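Long-range contacts in transcription termination factor FttA (Pyrococcus horikoshii, PDB 3AF6), which probably terminates transcription across the genome by cutting nascent RNA at the exit channel of RNA polymerase, with two zinc ions required for its nuclease activity: residues K95-T100 and I113-P118; P372-E377 and M440-E445; K535-D540 and V581-H586; P611-T616 and D646-R651. One frame throughout, in Å; residues are numbered along the deposited sequence.

Contact 1. Residues K95-T100 and I113-P118; sequences KEAEIT and IEAKKP
Glu-98 O accepts the backbone N-H of Lys-116 across the contact, with 2.6 Å from Lys-116 N to Glu-98 O and the donor lying above the carbonyl plane, 35° out of it. Two weaker approaches share this oxygen. Ala-115 offers a CA-H contact, with Ala-115 CA 3.5 Å from Glu-98 O, and Thr-100 N makes a weak bond back to it over the inverse gamma turn centred on Ile-99.

Apolar groups meet beside this polar link. Ile-99 holds CG1 anti to its carbonyl carbon (chi1 -59°), and that atom meets Ala-115 CB at 3.9 Å. CG2 of Ile-99 turns instead to Ile-113, where it lies 4.2 Å from Ile-113 CG2. Further along, Ala-97 CB packs on the root of Lys-117, 3.5 Å from Lys-117 CB, while the chains of Lys-116 and Lys-117 extend off from the contact. Thr-100 CG2 rests against the extended chain of Glu-114, 3.6 Å from Glu-114 CG; the carboxylate beyond is held by a salt bridge to Arg-157 and a hydrogen bond from Asn-101.

In what is assigned as the second KH domain, KHb, the contact lays the loop entering strand 103-105 against the end of strand 110-115, the middle strand of a three-stranded mixed sheet. Ile-113 bonds Lys-141 and Val-143 of the parallel strand 140-144, and Ala-115 bonds Thr-145 just past it.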
loop_
_atom_site.group_PDB
_atom_site.type_symbol
_atom_site.label_atom_id
_atom_site.label_comp_id
_atom_site.label_asym_id
_atom_site.label_seq_id
_atom_site.Cartn_x
_atom_site.Cartn_y
_atom_site.Cartn_z
ATOM N N LYS A 95 16.021 30.162 11.526
ATOM C CA LYS A 95 14.673 30.081 12.096
ATOM C C LYS A 95 13.505 30.575 11.237
ATOM O O LYS A 95 12.353 30.532 11.677
ATOM C CB LYS A 95 14.651 30.798 13.450
ATOM C CG LYS A 95 15.625 30.215 14.471
ATOM C CD LYS A 95 15.623 31.008 15.768
ATOM C CE LYS A 95 16.637 30.454 16.756
ATOM N NZ LYS A 95 16.682 31.253 18.009
ATOM N N GLU A 96 13.792 31.041 10.024
ATOM C CA GLU A 96 12.743 31.517 9.128
ATOM C C GLU A 96 11.914 30.346 8.610
ATOM O O GLU A 96 10.688 30.345 8.722
ATOM C CB GLU A 96 13.350 32.275 7.946
ATOM C CG GLU A 96 14.345 31.467 7.135
ATOM C CD GLU A 96 14.755 32.167 5.857
ATOM O OE1 GLU A 96 15.655 31.652 5.162
ATOM O OE2 GLU A 96 14.175 33.229 5.544
ATOM N N ALA A 97 12.594 29.351 8.044
ATOM C CA ALA A 97 11.932 28.166 7.507
ATOM C C ALA A 97 11.163 27.446 8.613
ATOM O O ALA A 97 11.683 26.525 9.244
ATOM C CB ALA A 97 12.962 27.231 6.887
ATOM N N GLU A 98 9.924 27.877 8.832
ATOM C CA GLU A 98 9.056 27.307 9.857
ATOM C C GLU A 98 9.216 25.799 10.028
ATOM O O GLU A 98 8.667 25.014 9.257
ATOM C CB GLU A 98 7.594 27.638 9.541
ATOM C CG GLU A 98 6.582 26.949 10.450
ATOM C CD GLU A 98 6.763 27.299 11.915
ATOM O OE1 GLU A 98 6.047 26.716 12.757
ATOM O OE2 GLU A 98 7.614 28.158 12.226
ATOM N N ILE A 99 9.969 25.404 11.050
ATOM C CA ILE A 99 10.204 23.994 11.341
ATOM C C ILE A 99 9.105 23.479 12.269
ATOM O O ILE A 99 9.253 23.485 13.493
ATOM C CB ILE A 99 11.580 23.791 12.015
ATOM C CG1 ILE A 99 12.686 24.322 11.097
ATOM C CG2 ILE A 99 11.804 22.316 12.325
ATOM C CD1 ILE A 99 14.076 24.249 11.690
ATOM N N THR A 100 8.002 23.033 11.674
ATOM C CA THR A 100 6.862 22.529 12.434
ATOM C C THR A 100 7.234 21.431 13.431
ATOM O O THR A 100 6.867 21.499 14.605
ATOM C CB THR A 100 5.756 21.994 11.488
ATOM O OG1 THR A 100 4.602 21.629 12.255
ATOM C CG2 THR A 100 6.246 20.777 10.722
ATOM N N ILE A 113 13.986 16.846 9.792
ATOM C CA ILE A 113 13.671 18.265 9.924
ATOM C C ILE A 113 12.450 18.605 9.073
ATOM O O ILE A 113 12.586 19.031 7.925
ATOM C CB ILE A 113 14.850 19.148 9.451
ATOM C CG1 ILE A 113 16.124 18.764 10.203
ATOM C CG2 ILE A 113 14.525 20.619 9.679
ATOM C CD1 ILE A 113 17.342 19.554 9.778
ATOM N N GLU A 114 11.260 18.416 9.635
ATOM C CA GLU A 114 10.030 18.704 8.907
ATOM C C GLU A 114 9.788 20.208 8.855
ATOM O O GLU A 114 8.911 20.733 9.539
ATOM C CB GLU A 114 8.842 18.002 9.570
ATOM C CG GLU A 114 7.547 18.085 8.775
ATOM C CD GLU A 114 6.442 17.235 9.369
ATOM O OE1 GLU A 114 6.643 16.011 9.507
ATOM O OE2 GLU A 114 5.372 17.787 9.697
ATOM N N ALA A 115 10.581 20.895 8.038
ATOM C CA ALA A 115 10.466 22.340 7.886
ATOM C C ALA A 115 9.474 22.688 6.779
ATOM O O ALA A 115 9.280 21.916 5.841
ATOM C CB ALA A 115 11.834 22.942 7.574
ATOM N N LYS A 116 8.849 23.856 6.896
ATOM C CA LYS A 116 7.876 24.311 5.912
ATOM C C LYS A 116 8.610 24.818 4.675
ATOM O O LYS A 116 8.071 24.804 3.568
ATOM C CB LYS A 116 7.012 25.424 6.514
ATOM C CG LYS A 116 5.746 25.745 5.737
ATOM C CD LYS A 116 4.838 26.659 6.548
ATOM C CE LYS A 116 3.516 26.904 5.843
ATOM N NZ LYS A 116 2.591 27.718 6.678
ATOM N N LYS A 117 9.847 25.263 4.877
ATOM C CA LYS A 117 10.685 25.769 3.796
ATOM C C LYS A 117 11.993 24.981 3.834
ATOM O O LYS A 117 12.920 25.336 4.560
ATOM C CB LYS A 117 10.973 27.259 4.000
ATOM C CG LYS A 117 9.820 28.045 4.611
ATOM C CD LYS A 117 8.539 27.919 3.798
ATOM C CE LYS A 117 7.382 28.624 4.493
ATOM N NZ LYS A 117 6.093 28.464 3.764
ATOM N N PRO A 118 12.083 23.897 3.049
ATOM C CA PRO A 118 13.276 23.046 2.991
ATOM C C PRO A 118 14.524 23.680 2.373
ATOM O O PRO A 118 15.647 23.331 2.738
ATOM C CB PRO A 118 12.789 21.838 2.197
ATOM C CG PRO A 118 11.818 22.453 1.244
ATOM C CD PRO A 118 11.039 23.392 2.137
#

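Contact 2. Residues P372-E377 and M440-E445; sequences PTRLLE and MMVLEE
Arg-374 reaches Glu-445 by setting CG anti to its own carbonyl carbon (chi1 -63°) and bending at chi2 (-88°), which turns CD toward the helix; Glu-445 answers with CG anti to its backbone N and an extended chain. The salt bridge runs from Arg-374 NH2 to Glu-445 OE1 at 2.8 Å, with the guanidinium and carboxylate planes 50° apart. Arg-374 NH1 is 2.9 Å from the same Glu-445 OE1. Glu-445 CB lies at the guanidinium edge. Over one face come helix backbone atoms: Met-441 O, offset toward the rim, and Val-442 CA, 3.5 Å from Arg-374 NH2. The arginine's aliphatic part is used too, with Arg-374 CB 3.8 Å from Met-441 CB. Leu-375 adds a looser touch, its CG 4.5 Å from Met-441 CG. With Glu-409 as a second salt-bridge partner, Arg-374 probably stays charged.

Glu-438, on the same helix 435-447, accepts a hydrogen bond from Arg-374 N, and helix 405-420 supplies Glu-409. Residues 372-377 lie in the loop between strands 360-364 and 388-392, assigned to the metallo-beta-lactamase region, whereas the helices are assigned to beta-CASP. The contact therefore bridges the two, with the Leu-375 side chain about 12 Å from a zinc ion and touching helix 462-471.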
loop_
_atom_site.group_PDB
_atom_site.type_symbol
_atom_site.label_atom_id
_atom_site.label_comp_id
_atom_site.label_asym_id
_atom_site.label_seq_id
_atom_site.Cartn_x
_atom_site.Cartn_y
_atom_site.Cartn_z
ATOM N N PRO A 372 -3.772 6.584 -17.611
ATOM C CA PRO A 372 -3.639 7.577 -16.540
ATOM C C PRO A 372 -4.926 7.806 -15.764
ATOM O O PRO A 372 -6.016 7.464 -16.222
ATOM C CB PRO A 372 -3.209 8.834 -17.287
ATOM C CG PRO A 372 -2.555 8.300 -18.522
ATOM C CD PRO A 372 -3.483 7.195 -18.917
ATOM N N THR A 373 -4.777 8.372 -14.573
ATOM C CA THR A 373 -5.914 8.717 -13.723
ATOM C C THR A 373 -5.487 9.995 -13.020
ATOM O O THR A 373 -4.329 10.399 -13.110
ATOM C CB THR A 373 -6.240 7.625 -12.654
ATOM O OG1 THR A 373 -5.064 7.343 -11.875
ATOM C CG2 THR A 373 -6.769 6.354 -13.313
ATOM N N ARG A 374 -6.418 10.624 -12.317
ATOM C CA ARG A 374 -6.134 11.866 -11.617
ATOM C C ARG A 374 -4.955 11.751 -10.663
ATOM O O ARG A 374 -4.112 12.639 -10.587
ATOM C CB ARG A 374 -7.365 12.293 -10.837
ATOM C CG ARG A 374 -8.573 12.596 -11.690
ATOM C CD ARG A 374 -8.551 14.051 -12.112
ATOM N NE ARG A 374 -9.861 14.531 -12.545
ATOM C CZ ARG A 374 -10.227 15.807 -12.505
ATOM N NH1 ARG A 374 -9.383 16.728 -12.047
ATOM N NH2 ARG A 374 -11.432 16.162 -12.931
ATOM N N LEU A 375 -4.891 10.646 -9.937
ATOM C CA LEU A 375 -3.837 10.449 -8.954
ATOM C C LEU A 375 -2.577 9.708 -9.403
ATOM O O LEU A 375 -1.491 9.949 -8.866
ATOM C CB LEU A 375 -4.425 9.712 -7.746
ATOM C CG LEU A 375 -5.394 10.460 -6.830
ATOM C CD1 LEU A 375 -6.288 9.479 -6.100
ATOM C CD2 LEU A 375 -4.594 11.283 -5.835
ATOM N N LEU A 376 -2.702 8.827 -10.391
ATOM C CA LEU A 376 -1.558 8.020 -10.775
ATOM C C LEU A 376 -1.235 7.838 -12.258
ATOM O O LEU A 376 -2.025 8.169 -13.141
ATOM C CB LEU A 376 -1.729 6.649 -10.117
ATOM C CG LEU A 376 -2.097 6.675 -8.627
ATOM C CD1 LEU A 376 -2.523 5.304 -8.190
ATOM C CD2 LEU A 376 -0.907 7.156 -7.791
ATOM N N GLU A 377 -0.053 7.289 -12.507
ATOM C CA GLU A 377 0.424 7.011 -13.853
ATOM C C GLU A 377 0.260 5.516 -14.134
ATOM O O GLU A 377 0.381 4.682 -13.230
ATOM C CB GLU A 377 1.894 7.413 -13.979
ATOM C CG GLU A 377 2.108 8.914 -14.055
ATOM C CD GLU A 377 3.543 9.321 -13.806
ATOM O OE1 GLU A 377 4.459 8.650 -14.326
ATOM O OE2 GLU A 377 3.755 10.323 -13.098
ATOM N N MET A 440 -12.787 12.408 -5.489
ATOM C CA MET A 440 -12.614 13.722 -4.882
ATOM C C MET A 440 -12.040 14.656 -5.932
ATOM O O MET A 440 -12.612 15.707 -6.196
ATOM C CB MET A 440 -11.682 13.659 -3.667
ATOM C CG MET A 440 -12.424 13.489 -2.345
ATOM S SD MET A 440 -11.369 12.782 -1.082
ATOM C CE MET A 440 -10.509 14.254 -0.445
ATOM N N MET A 441 -10.928 14.261 -6.547
ATOM C CA MET A 441 -10.299 15.084 -7.570
ATOM C C MET A 441 -11.306 15.474 -8.636
ATOM O O MET A 441 -11.443 16.648 -8.973
ATOM C CB MET A 441 -9.131 14.342 -8.204
ATOM C CG MET A 441 -7.979 14.117 -7.252
ATOM S SD MET A 441 -7.315 15.659 -6.603
ATOM C CE MET A 441 -8.298 15.889 -5.152
ATOM N N VAL A 442 -12.028 14.495 -9.160
ATOM C CA VAL A 442 -13.021 14.798 -10.169
ATOM C C VAL A 442 -13.935 15.936 -9.718
ATOM O O VAL A 442 -14.178 16.859 -10.484
ATOM C CB VAL A 442 -13.873 13.568 -10.516
ATOM C CG1 VAL A 442 -14.994 13.963 -11.451
ATOM C CG2 VAL A 442 -13.006 12.520 -11.176
ATOM N N LEU A 443 -14.431 15.891 -8.485
ATOM C CA LEU A 443 -15.317 16.954 -8.007
ATOM C C LEU A 443 -14.588 18.258 -7.679
ATOM O O LEU A 443 -15.180 19.334 -7.734
ATOM C CB LEU A 443 -16.093 16.493 -6.773
ATOM C CG LEU A 443 -17.058 15.321 -6.945
ATOM C CD1 LEU A 443 -17.613 14.928 -5.582
ATOM C CD2 LEU A 443 -18.171 15.689 -7.892
ATOM N N GLU A 444 -13.305 18.155 -7.345
ATOM C CA GLU A 444 -12.501 19.324 -6.993
ATOM C C GLU A 444 -12.122 20.163 -8.221
ATOM O O GLU A 444 -11.996 21.382 -8.128
ATOM C CB GLU A 444 -11.249 18.876 -6.235
ATOM C CG GLU A 444 -10.501 19.986 -5.505
ATOM C CD GLU A 444 -9.682 20.870 -6.433
ATOM O OE1 GLU A 444 -8.889 20.328 -7.235
ATOM O OE2 GLU A 444 -9.824 22.109 -6.349
ATOM N N GLU A 445 -11.932 19.519 -9.369
ATOM C CA GLU A 445 -11.609 20.270 -10.574
ATOM C C GLU A 445 -12.916 20.832 -11.086
ATOM O O GLU A 445 -12.960 21.897 -11.700
ATOM C CB GLU A 445 -10.989 19.381 -11.654
ATOM C CG GLU A 445 -10.751 20.118 -12.980
ATOM C CD GLU A 445 -9.830 19.365 -13.923
ATOM O OE1 GLU A 445 -10.222 18.279 -14.401
ATOM O OE2 GLU A 445 -8.710 19.860 -14.184
#

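Contact 3. Residues K535-D540 and V581-H586; sequences KQLAPD and VNMEVH
The flat peptide carbonyl of Ala-538 faces two neighbouring N-H groups of the segment 581-586, and they meet it differently. Met-583 N, 2.7 Å from Ala-538 O, is tilted 17° from the carbonyl plane, while Asn-582 N, 2.6 Å from Ala-538 O, stands above that plane, 43° out of it. The carboxamide of Asn-582 turns ND2 toward Pro-539 O, although the position of that oxygen is doubtful. Farther along, the imidazole of His-586 has Glu-584 OE1 at its edge, in plane, receiving a hydrogen bond from NE2, which meets that oxygen from above the carboxylate plane (81° out of it); Glu-584 in turn forms a salt bridge with Arg-422.

The side chain of Met-583 runs beside Ala-538, whose O accepts both N-H groups. Its CG sits between the backbone N and the carbonyl carbon, and the chain then bends at chi3. SD passes 3.7 Å from Ala-538 CA, and CE lies 3.7 Å from Leu-537 CB, so the thioether lines the last turn of the helix.

These pairs join the C-terminal end of helix 529-537 to the lead-in of strand 584-587, an outermost strand of the six-stranded parallel sheet in the predicted beta-CASP region. Strand 544-547 is its neighbour there, bonded through Glu-584 and His-586 and touched by Met-583 at Ile-545, while Ala-538 also packs on Ile-579 of strand 576-580.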
loop_
_atom_site.group_PDB
_atom_site.type_symbol
_atom_site.label_atom_id
_atom_site.label_comp_id
_atom_site.label_asym_id
_atom_site.label_seq_id
_atom_site.Cartn_x
_atom_site.Cartn_y
_atom_site.Cartn_z
ATOM N N LYS A 535 -28.806 2.543 4.918
ATOM C CA LYS A 535 -30.015 2.176 5.652
ATOM C C LYS A 535 -30.998 3.334 5.745
ATOM O O LYS A 535 -32.182 3.185 5.437
ATOM C CB LYS A 535 -29.667 1.738 7.079
ATOM C CG LYS A 535 -29.073 0.352 7.224
ATOM C CD LYS A 535 -28.823 0.049 8.696
ATOM C CE LYS A 535 -28.336 -1.378 8.906
ATOM N NZ LYS A 535 -28.094 -1.686 10.346
ATOM N N GLN A 536 -30.499 4.492 6.168
ATOM C CA GLN A 536 -31.350 5.652 6.342
ATOM C C GLN A 536 -31.805 6.389 5.095
ATOM O O GLN A 536 -32.792 7.121 5.145
ATOM C CB GLN A 536 -30.690 6.634 7.303
ATOM C CG GLN A 536 -30.603 6.101 8.718
ATOM C CD GLN A 536 -30.455 7.202 9.742
ATOM O OE1 GLN A 536 -31.264 8.131 9.787
ATOM N NE2 GLN A 536 -29.426 7.105 10.581
ATOM N N LEU A 537 -31.114 6.211 3.975
ATOM C CA LEU A 537 -31.523 6.910 2.764
ATOM C C LEU A 537 -32.342 6.025 1.824
ATOM O O LEU A 537 -33.211 6.511 1.104
ATOM C CB LEU A 537 -30.294 7.460 2.034
ATOM C CG LEU A 537 -29.392 8.417 2.828
ATOM C CD1 LEU A 537 -28.241 8.869 1.962
ATOM C CD2 LEU A 537 -30.184 9.623 3.296
ATOM N N ALA A 538 -32.078 4.724 1.859
ATOM C CA ALA A 538 -32.755 3.760 0.990
ATOM C C ALA A 538 -34.234 4.014 0.679
ATOM O O ALA A 538 -34.638 4.014 -0.483
ATOM C CB ALA A 538 -32.580 2.348 1.554
ATOM N N PRO A 539 -35.066 4.220 1.715
ATOM C CA PRO A 539 -36.496 4.461 1.495
ATOM C C PRO A 539 -36.854 5.644 0.594
ATOM O O PRO A 539 -37.660 5.504 -0.323
ATOM C CB PRO A 539 -37.035 4.637 2.913
ATOM C CG PRO A 539 -36.143 3.757 3.711
ATOM C CD PRO A 539 -34.780 4.104 3.156
ATOM N N ASP A 540 -36.255 6.803 0.852
ATOM C CA ASP A 540 -36.549 8.007 0.078
ATOM C C ASP A 540 -35.990 8.008 -1.352
ATOM O O ASP A 540 -34.775 7.921 -1.562
ATOM C CB ASP A 540 -36.035 9.237 0.828
ATOM C CG ASP A 540 -36.604 10.528 0.281
ATOM O OD1 ASP A 540 -37.281 10.481 -0.775
ATOM O OD2 ASP A 540 -36.370 11.587 0.907
ATOM N N VAL A 581 -35.382 -0.520 -0.276
ATOM C CA VAL A 581 -34.577 0.280 -1.201
ATOM C C VAL A 581 -35.419 0.958 -2.276
ATOM O O VAL A 581 -35.907 0.300 -3.204
ATOM C CB VAL A 581 -33.493 -0.570 -1.916
ATOM C CG1 VAL A 581 -32.590 0.331 -2.743
ATOM C CG2 VAL A 581 -32.669 -1.336 -0.899
ATOM N N ASN A 582 -35.587 2.272 -2.146
ATOM C CA ASN A 582 -36.356 3.046 -3.116
ATOM C C ASN A 582 -35.467 4.072 -3.811
ATOM O O ASN A 582 -35.669 4.379 -4.982
ATOM C CB ASN A 582 -37.519 3.765 -2.432
ATOM C CG ASN A 582 -38.385 2.829 -1.625
ATOM O OD1 ASN A 582 -38.771 1.759 -2.099
ATOM N ND2 ASN A 582 -38.701 3.225 -0.400
ATOM N N MET A 583 -34.492 4.601 -3.074
ATOM C CA MET A 583 -33.545 5.580 -3.595
ATOM C C MET A 583 -33.030 5.074 -4.940
ATOM O O MET A 583 -33.107 3.873 -5.214
ATOM C CB MET A 583 -32.366 5.720 -2.630
ATOM C CG MET A 583 -31.448 4.492 -2.614
ATOM S SD MET A 583 -30.055 4.559 -1.452
ATOM C CE MET A 583 -29.683 6.326 -1.418
ATOM N N GLU A 584 -32.506 5.976 -5.770
ATOM C CA GLU A 584 -31.976 5.581 -7.075
ATOM C C GLU A 584 -30.637 4.865 -6.974
ATOM O O GLU A 584 -29.758 5.274 -6.216
ATOM C CB GLU A 584 -31.801 6.793 -7.990
ATOM C CG GLU A 584 -33.059 7.225 -8.722
ATOM C CD GLU A 584 -32.739 8.004 -9.982
ATOM O OE1 GLU A 584 -32.006 9.014 -9.883
ATOM O OE2 GLU A 584 -33.210 7.599 -11.071
ATOM N N VAL A 585 -30.486 3.806 -7.763
ATOM C CA VAL A 585 -29.252 3.024 -7.776
ATOM C C VAL A 585 -28.502 3.211 -9.102
ATOM O O VAL A 585 -28.980 2.787 -10.159
ATOM C CB VAL A 585 -29.553 1.506 -7.580
ATOM C CG1 VAL A 585 -28.250 0.723 -7.466
ATOM C CG2 VAL A 585 -30.416 1.293 -6.341
ATOM N N HIS A 586 -27.330 3.839 -9.038
ATOM C CA HIS A 586 -26.519 4.081 -10.232
ATOM C C HIS A 586 -25.141 3.441 -10.118
ATOM O O HIS A 586 -24.561 3.383 -9.030
ATOM C CB HIS A 586 -26.322 5.583 -10.455
ATOM C CG HIS A 586 -27.590 6.338 -10.677
ATOM N ND1 HIS A 586 -28.363 6.178 -11.808
ATOM C CD2 HIS A 586 -28.231 7.248 -9.908
ATOM C CE1 HIS A 586 -29.426 6.957 -11.726
ATOM N NE2 HIS A 586 -29.370 7.617 -10.582
#

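Contact 4. Residues P611-T616 and D646-R651; sequences PERIIT and DTIRLR
Ile-615 and Ile-648 reach toward each other tip to tip, with 3.8 Å between Ile-615 CD1 and Ile-648 CD1. Each has CG1 anti to its carbonyl carbon, and chi2 near 180° (171° in Ile-615, 177° in Ile-648) carries CD1 outward from there. Leu-650 makes a looser apolar contact, its CD2 4.5 Å from Ile-615 CD1. Arg-613 joins them through its guanidinium: Leu-650 CD2 lies at the edge of that group, near its plane, 3.8 Å from Arg-613 NE, and Ile-648 CG2 approaches NH2 obliquely. Arg-613 and Ile-648 slide past each other in opposite directions, the arginine having CG between its backbone N and carbonyl carbon and further bends at chi2 and chi3.

No hydrogen bond crosses between the segments. The backbones stay well apart, Ile-615 CA being 9.6 Å from Ile-648 CA and Arg-613 CA 9.2 Å from Leu-650 CA, and they run in opposite senses. Such spacing is that of two sheets packed face to face through their side chains.

Around these side chains lie Ile-191 and Thr-388, each touching both Ile-615 and Leu-650, with Pro-642 on Ile-615 and Ile-362 on Leu-650. The hydroxyls of Thr-647 and Thr-192 are hydrogen-bonded, linking strand 647-649 to strand 189-193.

Strand 613-617 runs between 388-392 and 638-640, parallel to both, in one seven-stranded sheet; strand 647-649 is an outermost strand of the other, antiparallel to 189-193. The two sheets form the core of the alpha-beta/beta-alpha sandwich of the metallo-beta-lactamase fold, and strand 613-617 leads directly to the zinc ligand His-618.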
loop_
_atom_site.group_PDB
_atom_site.type_symbol
_atom_site.label_atom_id
_atom_site.label_comp_id
_atom_site.label_asym_id
_atom_site.label_seq_id
_atom_site.Cartn_x
_atom_site.Cartn_y
_atom_site.Cartn_z
ATOM N N PRO A 611 6.829 -12.221 -21.702
ATOM C CA PRO A 611 6.938 -13.402 -20.837
ATOM C C PRO A 611 6.712 -14.765 -21.511
ATOM O O PRO A 611 6.027 -14.867 -22.526
ATOM C CB PRO A 611 5.902 -13.115 -19.752
ATOM C CG PRO A 611 4.818 -12.425 -20.533
ATOM C CD PRO A 611 5.616 -11.444 -21.384
ATOM N N GLU A 612 7.300 -15.810 -20.931
ATOM C CA GLU A 612 7.148 -17.165 -21.461
ATOM C C GLU A 612 5.769 -17.682 -21.101
ATOM O O GLU A 612 5.153 -18.402 -21.878
ATOM C CB GLU A 612 8.191 -18.116 -20.869
ATOM C CG GLU A 612 9.617 -17.822 -21.258
ATOM C CD GLU A 612 10.614 -18.606 -20.415
ATOM O OE1 GLU A 612 11.827 -18.537 -20.722
ATOM O OE2 GLU A 612 10.184 -19.279 -19.445
ATOM N N ARG A 613 5.296 -17.330 -19.910
ATOM C CA ARG A 613 3.981 -17.768 -19.482
ATOM C C ARG A 613 3.299 -16.722 -18.613
ATOM O O ARG A 613 3.940 -16.011 -17.834
ATOM C CB ARG A 613 4.070 -19.113 -18.739
ATOM C CG ARG A 613 4.785 -19.087 -17.391
ATOM C CD ARG A 613 5.698 -20.314 -17.193
ATOM N NE ARG A 613 5.090 -21.426 -16.448
ATOM C CZ ARG A 613 4.102 -22.206 -16.888
ATOM N NH1 ARG A 613 3.570 -22.022 -18.090
ATOM N NH2 ARG A 613 3.646 -23.189 -16.124
ATOM N N ILE A 614 1.988 -16.617 -18.776
ATOM C CA ILE A 614 1.199 -15.682 -17.998
ATOM C C ILE A 614 0.185 -16.462 -17.153
ATOM O O ILE A 614 -0.445 -17.404 -17.623
ATOM C CB ILE A 614 0.481 -14.674 -18.920
ATOM C CG1 ILE A 614 1.526 -13.779 -19.597
ATOM C CG2 ILE A 614 -0.523 -13.845 -18.123
ATOM C CD1 ILE A 614 0.952 -12.808 -20.645
ATOM N N ILE A 615 0.058 -16.082 -15.893
ATOM C CA ILE A 615 -0.875 -16.745 -14.997
ATOM C C ILE A 615 -1.897 -15.709 -14.546
ATOM O O ILE A 615 -1.556 -14.730 -13.879
ATOM C CB ILE A 615 -0.128 -17.341 -13.771
ATOM C CG1 ILE A 615 0.921 -18.350 -14.256
ATOM C CG2 ILE A 615 -1.104 -18.017 -12.831
ATOM C CD1 ILE A 615 1.859 -18.834 -13.167
ATOM N N THR A 616 -3.148 -15.913 -14.939
ATOM C CA THR A 616 -4.209 -14.992 -14.580
ATOM C C THR A 616 -4.862 -15.374 -13.254
ATOM O O THR A 616 -5.219 -16.534 -13.024
ATOM C CB THR A 616 -5.273 -14.948 -15.674
ATOM O OG1 THR A 616 -5.802 -16.260 -15.868
ATOM C CG2 THR A 616 -4.668 -14.455 -16.972
ATOM N N ASP A 646 -3.339 -24.996 -6.154
ATOM C CA ASP A 646 -2.686 -25.529 -7.348
ATOM C C ASP A 646 -1.254 -25.034 -7.130
ATOM O O ASP A 646 -1.053 -23.960 -6.544
ATOM C CB ASP A 646 -3.211 -24.857 -8.613
ATOM C CG ASP A 646 -4.204 -25.700 -9.380
ATOM O OD1 ASP A 646 -4.939 -25.109 -10.194
ATOM O OD2 ASP A 646 -4.252 -26.935 -9.203
ATOM N N THR A 647 -0.260 -25.806 -7.550
ATOM C CA THR A 647 1.124 -25.352 -7.436
ATOM C C THR A 647 1.750 -25.500 -8.813
ATOM O O THR A 647 1.706 -26.574 -9.406
ATOM C CB THR A 647 1.963 -26.171 -6.431
ATOM O OG1 THR A 647 1.417 -26.026 -5.117
ATOM C CG2 THR A 647 3.413 -25.670 -6.420
ATOM N N ILE A 648 2.312 -24.414 -9.328
ATOM C CA ILE A 648 2.943 -24.436 -10.636
ATOM C C ILE A 648 4.450 -24.347 -10.538
ATOM O O ILE A 648 4.994 -23.344 -10.098
ATOM C CB ILE A 648 2.443 -23.280 -11.522
ATOM C CG1 ILE A 648 0.927 -23.393 -11.711
ATOM C CG2 ILE A 648 3.152 -23.324 -12.875
ATOM C CD1 ILE A 648 0.335 -22.286 -12.507
ATOM N N ARG A 649 5.116 -25.417 -10.944
ATOM C CA ARG A 649 6.566 -25.495 -10.932
ATOM C C ARG A 649 7.023 -24.633 -12.108
ATOM O O ARG A 649 6.754 -24.960 -13.262
ATOM C CB ARG A 649 6.972 -26.961 -11.109
ATOM C CG ARG A 649 8.376 -27.342 -10.646
ATOM C CD ARG A 649 9.343 -27.217 -11.767
ATOM N NE ARG A 649 10.700 -27.650 -11.439
ATOM C CZ ARG A 649 11.066 -28.903 -11.179
ATOM N NH1 ARG A 649 12.334 -29.179 -10.916
ATOM N NH2 ARG A 649 10.168 -29.877 -11.163
ATOM N N LEU A 650 7.683 -23.517 -11.817
ATOM C CA LEU A 650 8.156 -22.610 -12.857
ATOM C C LEU A 650 9.455 -23.063 -13.507
ATOM O O LEU A 650 9.804 -22.607 -14.598
ATOM C CB LEU A 650 8.341 -21.209 -12.288
ATOM C CG LEU A 650 7.070 -20.530 -11.786
ATOM C CD1 LEU A 650 7.398 -19.081 -11.454
ATOM C CD2 LEU A 650 5.980 -20.608 -12.845
ATOM N N ARG A 651 10.171 -23.950 -12.829
ATOM C CA ARG A 651 11.416 -24.497 -13.343
ATOM C C ARG A 651 12.083 -25.389 -12.304
ATOM O O ARG A 651 12.834 -26.298 -12.715
ATOM C CB ARG A 651 12.378 -23.384 -13.775
ATOM C CG ARG A 651 13.199 -22.785 -12.664
ATOM C CD ARG A 651 14.286 -21.902 -13.237
ATOM N NE ARG A 651 15.220 -22.641 -14.087
ATOM C CZ ARG A 651 15.376 -22.434 -15.395
ATOM N NH1 ARG A 651 16.257 -23.155 -16.082
ATOM N NH2 ARG A 651 14.650 -21.510 -16.020
ATOM O OXT ARG A 651 11.855 -25.167 -11.096
#

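The four contacts follow one another along the chain, each closing before the next opens, and none touches another. Contact 1 belongs to the KH part, contact 4 to the metallo-beta-lactamase sandwich, and they lie on opposite sides of the chain's centre, about 51 Å apart between centres. Contact 2 is the one that crosses between the metallo-beta-lactamase and beta-CASP regions. Contact 3, its centre about 27 Å from that of contact 2, lies within the predicted beta-CASP region. The loop of contact 2 connects strands 360-364 and 388-392 of the sheet that also holds strand 613-617 of contact 4, so the catalytic fold also carries the loop meeting the beta-CASP helices.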